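PDB 2HJ3: sulfhydryl oxidase Erv1p from Arabidopsis thaliana, which uses FAD and molecular oxygen to catalyse disulfide bond formation in small cysteine-containing proteins of the mitochondrial intermembrane space, releasing hydrogen peroxide. Local coordinates for residues W18-H22 and L81-H85; M44-R49 and F60-L64. All blocks are in the same frame, centred on the assembly; numbering follows the deposited sequence.

Interaction 1 of 2, residues W18-H22 and L81-H85; sequences WTFLH and LCHVH. With FAD (flavin-adenine dinucleotide), chain K; SO4 (sulfate ion), chain F.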
loop_
_atom_site.group_PDB
_atom_site.type_symbol
_atom_site.label_atom_id
_atom_site.label_comp_id
_atom_site.label_asym_id
_atom_site.label_seq_id
_atom_site.Cartn_x
_atom_site.Cartn_y
_atom_site.Cartn_z
ATOM N N TRP A 18 -0.494 0.840 -7.694
ATOM C CA TRP A 18 -1.806 1.029 -8.310
ATOM C C TRP A 18 -2.620 -0.266 -8.192
ATOM O O TRP A 18 -3.804 -0.235 -7.832
ATOM C CB TRP A 18 -1.672 1.461 -9.782
ATOM C CG TRP A 18 -1.215 2.888 -9.959
ATOM C CD1 TRP A 18 -0.145 3.321 -10.694
ATOM C CD2 TRP A 18 -1.807 4.067 -9.380
ATOM N NE1 TRP A 18 -0.029 4.694 -10.605
ATOM C CE2 TRP A 18 -1.036 5.177 -9.808
ATOM C CE3 TRP A 18 -2.911 4.296 -8.543
ATOM C CZ2 TRP A 18 -1.333 6.498 -9.421
ATOM C CZ3 TRP A 18 -3.208 5.618 -8.157
ATOM C CH2 TRP A 18 -2.417 6.697 -8.598
ATOM N N THR A 19 -1.983 -1.402 -8.466
ATOM C CA THR A 19 -2.662 -2.698 -8.360
ATOM C C THR A 19 -3.238 -2.875 -6.956
ATOM O O THR A 19 -4.388 -3.283 -6.778
ATOM C CB THR A 19 -1.690 -3.864 -8.642
ATOM O OG1 THR A 19 -1.262 -3.801 -10.009
ATOM C CG2 THR A 19 -2.365 -5.208 -8.391
ATOM N N PHE A 20 -2.420 -2.561 -5.960
ATOM C CA PHE A 20 -2.831 -2.660 -4.571
ATOM C C PHE A 20 -3.973 -1.676 -4.287
ATOM O O PHE A 20 -5.017 -2.053 -3.750
ATOM C CB PHE A 20 -1.617 -2.373 -3.673
ATOM C CG PHE A 20 -1.971 -2.102 -2.253
ATOM C CD1 PHE A 20 -2.712 -3.019 -1.522
ATOM C CD2 PHE A 20 -1.598 -0.906 -1.652
ATOM C CE1 PHE A 20 -3.082 -2.751 -0.208
ATOM C CE2 PHE A 20 -1.965 -0.624 -0.333
ATOM C CZ PHE A 20 -2.709 -1.548 0.388
ATOM N N LEU A 21 -3.780 -0.411 -4.652
ATOM C CA LEU A 21 -4.814 0.594 -4.421
ATOM C C LEU A 21 -6.131 0.308 -5.154
ATOM O O LEU A 21 -7.191 0.270 -4.531
ATOM C CB LEU A 21 -4.283 1.985 -4.784
ATOM C CG LEU A 21 -3.194 2.465 -3.803
ATOM C CD1 LEU A 21 -2.601 3.812 -4.258
ATOM C CD2 LEU A 21 -3.798 2.587 -2.411
ATOM N N HIS A 22 -6.082 0.097 -6.464
ATOM C CA HIS A 22 -7.319 -0.185 -7.188
ATOM C C HIS A 22 -7.959 -1.495 -6.741
ATOM O O HIS A 22 -9.184 -1.603 -6.695
ATOM C CB HIS A 22 -7.076 -0.199 -8.701
ATOM C CG HIS A 22 -6.704 1.141 -9.256
ATOM N ND1 HIS A 22 -7.523 2.245 -9.144
ATOM C CD2 HIS A 22 -5.584 1.568 -9.888
ATOM C CE1 HIS A 22 -6.923 3.294 -9.676
ATOM N NE2 HIS A 22 -5.745 2.910 -10.136
ATOM N N LEU A 81 -10.233 7.186 -6.888
ATOM C CA LEU A 81 -8.898 6.631 -7.109
ATOM C C LEU A 81 -8.541 6.620 -8.595
ATOM O O LEU A 81 -7.382 6.776 -8.963
ATOM C CB LEU A 81 -8.821 5.213 -6.535
ATOM C CG LEU A 81 -7.427 4.639 -6.275
ATOM C CD1 LEU A 81 -6.601 5.598 -5.426
ATOM C CD2 LEU A 81 -7.576 3.305 -5.574
ATOM N N CYS A 82 -9.549 6.441 -9.444
ATOM C CA CYS A 82 -9.337 6.430 -10.888
ATOM C C CYS A 82 -9.038 7.838 -11.386
ATOM O O CYS A 82 -8.196 8.030 -12.272
ATOM C CB CYS A 82 -10.571 5.868 -11.596
ATOM S SG CYS A 82 -10.546 5.982 -13.416
ATOM N N HIS A 83 -9.714 8.830 -10.804
ATOM C CA HIS A 83 -9.496 10.222 -11.209
ATOM C C HIS A 83 -8.112 10.658 -10.780
ATOM O O HIS A 83 -7.419 11.380 -11.498
ATOM C CB HIS A 83 -10.546 11.152 -10.585
ATOM C CG HIS A 83 -11.937 10.899 -11.072
ATOM N ND1 HIS A 83 -12.282 10.975 -12.404
ATOM C CD2 HIS A 83 -13.050 10.493 -10.419
ATOM C CE1 HIS A 83 -13.543 10.613 -12.553
ATOM N NE2 HIS A 83 -14.032 10.314 -11.364
ATOM N N VAL A 84 -7.713 10.218 -9.595
ATOM C CA VAL A 84 -6.400 10.558 -9.088
ATOM C C VAL A 84 -5.361 9.951 -10.016
ATOM O O VAL A 84 -4.440 10.630 -10.457
ATOM C CB VAL A 84 -6.218 10.036 -7.651
ATOM C CG1 VAL A 84 -4.735 9.957 -7.294
ATOM C CG2 VAL A 84 -6.951 10.965 -6.689
ATOM N N HIS A 85 -5.527 8.674 -10.336
ATOM C CA HIS A 85 -4.591 8.002 -11.227
ATOM C C HIS A 85 -4.537 8.719 -12.584
ATOM O O HIS A 85 -3.473 8.814 -13.197
ATOM C CB HIS A 85 -5.002 6.541 -11.407
ATOM C CG HIS A 85 -3.942 5.681 -12.024
ATOM N ND1 HIS A 85 -4.058 4.309 -12.114
ATOM C CD2 HIS A 85 -2.742 5.992 -12.566
ATOM C CE1 HIS A 85 -2.973 3.813 -12.680
ATOM N NE2 HIS A 85 -2.158 4.813 -12.964
HETATM P PA FAD K . 0.144 2.676 -14.406
HETATM O O1A FAD K . -0.199 4.125 -14.457
HETATM O O2A FAD K . 1.180 2.074 -13.516
HETATM O O5B FAD K . -0.854 1.479 -14.503
HETATM C C5B FAD K . -1.511 0.420 -13.830
HETATM C C4B FAD K . -2.256 -0.207 -14.988
HETATM O O4B FAD K . -3.539 -0.048 -14.326
HETATM C C3B FAD K . -2.497 0.140 -16.485
HETATM O O3B FAD K . -1.602 -0.523 -17.378
HETATM C C2B FAD K . -3.936 -0.080 -16.653
HETATM O O2B FAD K . -4.334 -1.403 -16.840
HETATM C C1B FAD K . -4.456 0.447 -15.310
HETATM N N9A FAD K . -4.901 1.796 -15.125
HETATM C C8A FAD K . -4.536 3.032 -15.713
HETATM N N7A FAD K . -5.166 4.119 -15.382
HETATM C C5A FAD K . -6.082 3.661 -14.443
HETATM C C6A FAD K . -7.122 4.251 -13.696
HETATM N N6A FAD K . -7.387 5.558 -13.894
HETATM N N1A FAD K . -7.876 3.432 -12.864
HETATM C C2A FAD K . -7.734 2.088 -12.740
HETATM N N3A FAD K . -6.660 1.524 -13.463
HETATM C C4A FAD K . -5.891 2.363 -14.320
HETATM N N1 FAD K . 5.448 8.667 -11.745
HETATM C C2 FAD K . 6.128 9.797 -12.163
HETATM O O2 FAD K . 7.000 9.778 -13.052
HETATM N N3 FAD K . 5.686 10.920 -11.483
HETATM C C4 FAD K . 4.668 10.931 -10.499
HETATM O O4 FAD K . 4.543 12.079 -9.959
HETATM C C4X FAD K . 4.014 9.765 -10.137
HETATM N N5 FAD K . 3.059 9.634 -9.069
HETATM C C5X FAD K . 2.492 8.438 -8.571
HETATM C C6 FAD K . 1.639 8.449 -7.445
HETATM C C7 FAD K . 1.135 7.210 -6.947
HETATM C C7M FAD K . 0.269 7.277 -5.680
HETATM C C8 FAD K . 1.449 5.970 -7.587
HETATM C C8M FAD K . 0.958 4.561 -7.272
HETATM C C9 FAD K . 2.311 5.993 -8.691
HETATM C C9A FAD K . 2.915 7.166 -9.214
HETATM N N10 FAD K . 3.822 7.435 -10.361
HETATM C C10 FAD K . 4.451 8.576 -10.796
HETATM C "C1'" FAD K . 4.020 6.345 -11.257
HETATM C "C2'" FAD K . 3.108 6.161 -12.426
HETATM O "O2'" FAD K . 1.779 6.686 -12.105
HETATM C "C3'" FAD K . 3.207 4.841 -13.126
HETATM O "O3'" FAD K . 2.732 3.837 -12.246
HETATM C "C4'" FAD K . 4.304 4.363 -14.064
HETATM O "O4'" FAD K . 4.701 5.456 -14.938
HETATM C "C5'" FAD K . 3.973 3.260 -14.984
HETATM O "O5'" FAD K . 2.919 3.489 -15.925
HETATM P P FAD K . 2.161 2.299 -16.597
HETATM O O1P FAD K . 2.005 3.028 -17.851
HETATM O O2P FAD K . 2.788 0.959 -16.518
HETATM O O3P FAD K . 0.725 2.363 -15.855
HETATM S S SO4 F . -10.614 12.095 -15.521
HETATM O O1 SO4 F . -11.298 13.296 -15.016
HETATM O O2 SO4 F . -9.420 12.498 -16.282
HETATM O O3 SO4 F . -10.220 11.240 -14.386
HETATM O O4 SO4 F . -11.527 11.343 -16.401
#

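Interaction 2 of 2, residues M44-R49 and F60-L64; sequences MTILSR and FKEIL. With SO4 (sulfate ion), chain E; SO4 (sulfate ion), chain G.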
loop_
_atom_site.group_PDB
_atom_site.type_symbol
_atom_site.label_atom_id
_atom_site.label_comp_id
_atom_site.label_asym_id
_atom_site.label_seq_id
_atom_site.Cartn_x
_atom_site.Cartn_y
_atom_site.Cartn_z
ATOM N N MET A 44 -4.406 7.174 2.488
ATOM C CA MET A 44 -4.023 8.119 1.442
ATOM C C MET A 44 -3.099 9.203 1.994
ATOM O O MET A 44 -2.142 9.607 1.337
ATOM C CB MET A 44 -5.257 8.772 0.812
ATOM C CG MET A 44 -6.271 7.809 0.237
ATOM S SD MET A 44 -5.549 6.429 -0.669
ATOM C CE MET A 44 -4.962 7.213 -2.037
ATOM N N THR A 45 -3.390 9.676 3.200
ATOM C CA THR A 45 -2.560 10.701 3.836
ATOM C C THR A 45 -1.165 10.146 4.056
ATOM O O THR A 45 -0.171 10.806 3.769
ATOM C CB THR A 45 -3.121 11.111 5.203
ATOM O OG1 THR A 45 -4.431 11.662 5.032
ATOM C CG2 THR A 45 -2.214 12.143 5.865
ATOM N N ILE A 46 -1.097 8.927 4.580
ATOM C CA ILE A 46 0.188 8.289 4.814
ATOM C C ILE A 46 0.954 8.197 3.498
ATOM O O ILE A 46 2.129 8.553 3.439
ATOM C CB ILE A 46 0.007 6.889 5.450
ATOM C CG1 ILE A 46 -0.571 7.052 6.865
ATOM C CG2 ILE A 46 1.341 6.145 5.489
ATOM C CD1 ILE A 46 -0.819 5.761 7.588
ATOM N N LEU A 47 0.294 7.746 2.437
ATOM C CA LEU A 47 0.949 7.658 1.128
ATOM C C LEU A 47 1.450 9.016 0.644
ATOM O O LEU A 47 2.511 9.108 0.026
ATOM C CB LEU A 47 -0.002 7.097 0.065
ATOM C CG LEU A 47 -0.278 5.597 0.043
ATOM C CD1 LEU A 47 -1.318 5.299 -1.017
ATOM C CD2 LEU A 47 0.998 4.836 -0.249
ATOM N N SER A 48 0.689 10.073 0.915
ATOM C CA SER A 48 1.094 11.407 0.475
ATOM C C SER A 48 2.432 11.829 1.092
ATOM O O SER A 48 3.128 12.686 0.547
ATOM C CB SER A 48 0.011 12.441 0.811
ATOM O OG SER A 48 -0.099 12.648 2.210
ATOM N N ARG A 49 2.790 11.233 2.227
ATOM C CA ARG A 49 4.066 11.552 2.877
ATOM C C ARG A 49 5.119 10.475 2.643
ATOM O O ARG A 49 6.288 10.780 2.425
ATOM C CB ARG A 49 3.904 11.662 4.391
ATOM C CG ARG A 49 3.001 12.744 4.897
ATOM C CD ARG A 49 2.658 12.416 6.329
ATOM N NE ARG A 49 1.649 13.306 6.870
ATOM C CZ ARG A 49 0.795 12.964 7.826
ATOM N NH1 ARG A 49 0.830 11.743 8.342
ATOM N NH2 ARG A 49 -0.093 13.846 8.264
ATOM N N PHE A 60 1.216 13.608 -5.421
ATOM C CA PHE A 60 0.085 12.948 -4.781
ATOM C C PHE A 60 -0.429 13.834 -3.658
ATOM O O PHE A 60 -1.638 13.942 -3.442
ATOM C CB PHE A 60 0.506 11.583 -4.223
ATOM C CG PHE A 60 -0.648 10.730 -3.782
ATOM C CD1 PHE A 60 -1.546 10.214 -4.714
ATOM C CD2 PHE A 60 -0.852 10.455 -2.435
ATOM C CE1 PHE A 60 -2.634 9.435 -4.306
ATOM C CE2 PHE A 60 -1.930 9.683 -2.016
ATOM C CZ PHE A 60 -2.820 9.174 -2.951
ATOM N N LYS A 61 0.497 14.474 -2.953
ATOM C CA LYS A 61 0.158 15.366 -1.848
ATOM C C LYS A 61 -0.707 16.517 -2.383
ATOM O O LYS A 61 -1.746 16.842 -1.812
ATOM C CB LYS A 61 1.448 15.902 -1.224
ATOM C CG LYS A 61 1.364 16.260 0.244
ATOM C CD LYS A 61 2.772 16.316 0.834
ATOM C CE LYS A 61 2.755 16.322 2.351
ATOM N NZ LYS A 61 4.113 16.073 2.927
ATOM N N GLU A 62 -0.270 17.120 -3.487
ATOM C CA GLU A 62 -1.002 18.214 -4.127
ATOM C C GLU A 62 -2.387 17.729 -4.531
ATOM O O GLU A 62 -3.398 18.315 -4.145
ATOM C CB GLU A 62 -0.263 18.692 -5.378
ATOM C CG GLU A 62 1.069 19.370 -5.118
ATOM C CD GLU A 62 1.937 19.436 -6.366
ATOM O OE1 GLU A 62 1.406 19.782 -7.449
ATOM O OE2 GLU A 62 3.149 19.149 -6.260
ATOM N N ILE A 63 -2.423 16.651 -5.313
ATOM C CA ILE A 63 -3.680 16.078 -5.771
ATOM C C ILE A 63 -4.610 15.801 -4.601
ATOM O O ILE A 63 -5.805 16.084 -4.664
ATOM C CB ILE A 63 -3.437 14.771 -6.541
ATOM C CG1 ILE A 63 -2.658 15.069 -7.818
ATOM C CG2 ILE A 63 -4.758 14.100 -6.866
ATOM C CD1 ILE A 63 -2.146 13.849 -8.508
ATOM N N LEU A 64 -4.056 15.258 -3.527
ATOM C CA LEU A 64 -4.845 14.940 -2.345
ATOM C C LEU A 64 -5.395 16.219 -1.690
ATOM O O LEU A 64 -6.535 16.249 -1.225
ATOM C CB LEU A 64 -3.978 14.148 -1.361
ATOM C CG LEU A 64 -4.688 13.368 -0.257
ATOM C CD1 LEU A 64 -5.694 12.407 -0.880
ATOM C CD2 LEU A 64 -3.662 12.608 0.572
HETATM S S SO4 E . 0.872 16.805 5.558
HETATM O O1 SO4 E . 1.691 16.283 6.671
HETATM O O2 SO4 E . 1.617 17.886 4.880
HETATM O O3 SO4 E . 0.588 15.716 4.598
HETATM O O4 SO4 E . -0.402 17.330 6.090
HETATM S S SO4 G . -3.186 12.975 10.098
HETATM O O1 SO4 G . -2.149 13.679 10.893
HETATM O O2 SO4 G . -3.471 13.746 8.871
HETATM O O3 SO4 G . -2.694 11.623 9.738
HETATM O O4 SO4 G . -4.435 12.861 10.882
#

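Interaction 1 of 2, residues W18-H22 and L81-H85
Helices 10-27 and 74-91 run roughly antiparallel through these segments, at 154° with axes 11.3 Å apart, and the CA atoms of H22 and L81 come within 7.0 Å. Such wide spacing in the four-helix bundle of the ERV/ALR fold illustrates how a bundle makes room for a cofactor: aromatic rings fill the gap and FAD wraps around them. The five-membered ring of W18 stacks face-to-face on the H85 imidazole, centroids 3.5 Å apart and planes 11° apart, while CB of H85 makes a CH-pi contact with the six-membered ring. H85 also meets H22 rim to rim through a hydrogen bond between its ND1 and H22 NE2 (3.0 Å). Deeper in, L81 CD2 packs on L21 CB at 3.6 Å, and V84 CG1 reaches W18 CH2 at 4.2 Å. The flavin methyl C8M covers the other face of W18; adenine atoms N7A and N1A lie over H85 and H22, respectively. C82, disulfide-bonded to C99, receives a weak hydrogen bond at its O from FAD N6A. Two stronger bonds hold the linker between flavin and adenine: W18 NE1 donates to FAD O2' at 3.1 Å. The other runs from H85 NE2 to the phosphate oxygen FAD O1A at 2.6 Å.

Interaction 2 of 2, residues M44-R49 and F60-L64
F60 belongs to the FAD pocket, and its ring joins the cofactor's surroundings to the seam between helices 34-50 and 54-66. It lies between helix 34-50 and V84 of helix 74-91, with its edge directed at the backbone of S48: CD2 is 3.6 Å from S48 CA. L47 CB approaches F60 CE2 at 3.8 Å, and the M44 side chain packs at the ring's far end. One turn further along, L64 CD2 fits against M44 O at 3.4 Å and S48 CB at 3.7 Å, while L64 CD1 is 4.0 Å from M44 CB. These two helices are successive members of the four-helix bundle, linked by a short turn that carries the redox-active C53; its disulfide partner C56 lies in helix 54-66. The segments run roughly antiparallel, their N-to-C directions 143° apart, with axes approaching to 9.0 Å, and S48 and K61 approach to 4.7 Å between CA atoms. A small residue suits so close a passage, and S48 turns its hydroxyl back to its own helix, OG donating to T45 O at a very short 2.4 Å. Along the outer margin K61 lays its aliphatic chain beside S48, CD lying 3.7 Å from S48 O. R49 makes a salt bridge with D39 of the second subunit, and its NE donates to O1 of a sulfate (chain E), probably from the crystallisation liquor, at 3.0 Å.

The two contacts illustrate how one bundle can serve different ends with its four long helices. Interaction 1 pairs helices 10-27 and 74-91 near the centre of the chain, where every touching residue is buried and aromatic and polar groups engage the cofactor. Interaction 2 pairs helices 34-50 and 54-66 further out, the centres of the two contacts being about 13 Å apart; it is mostly apolar inside and charged along its margin, with no hydrogen bond between its segments. The pairs interlock through packing: V84 CG1 meets F60 CE1 at 3.7 Å, and L21 CD1 meets L47 CD1 at 3.8 Å. Both also reach the dimer partner: F20 packs on T17 of the second subunit and I46 on I46 of that subunit.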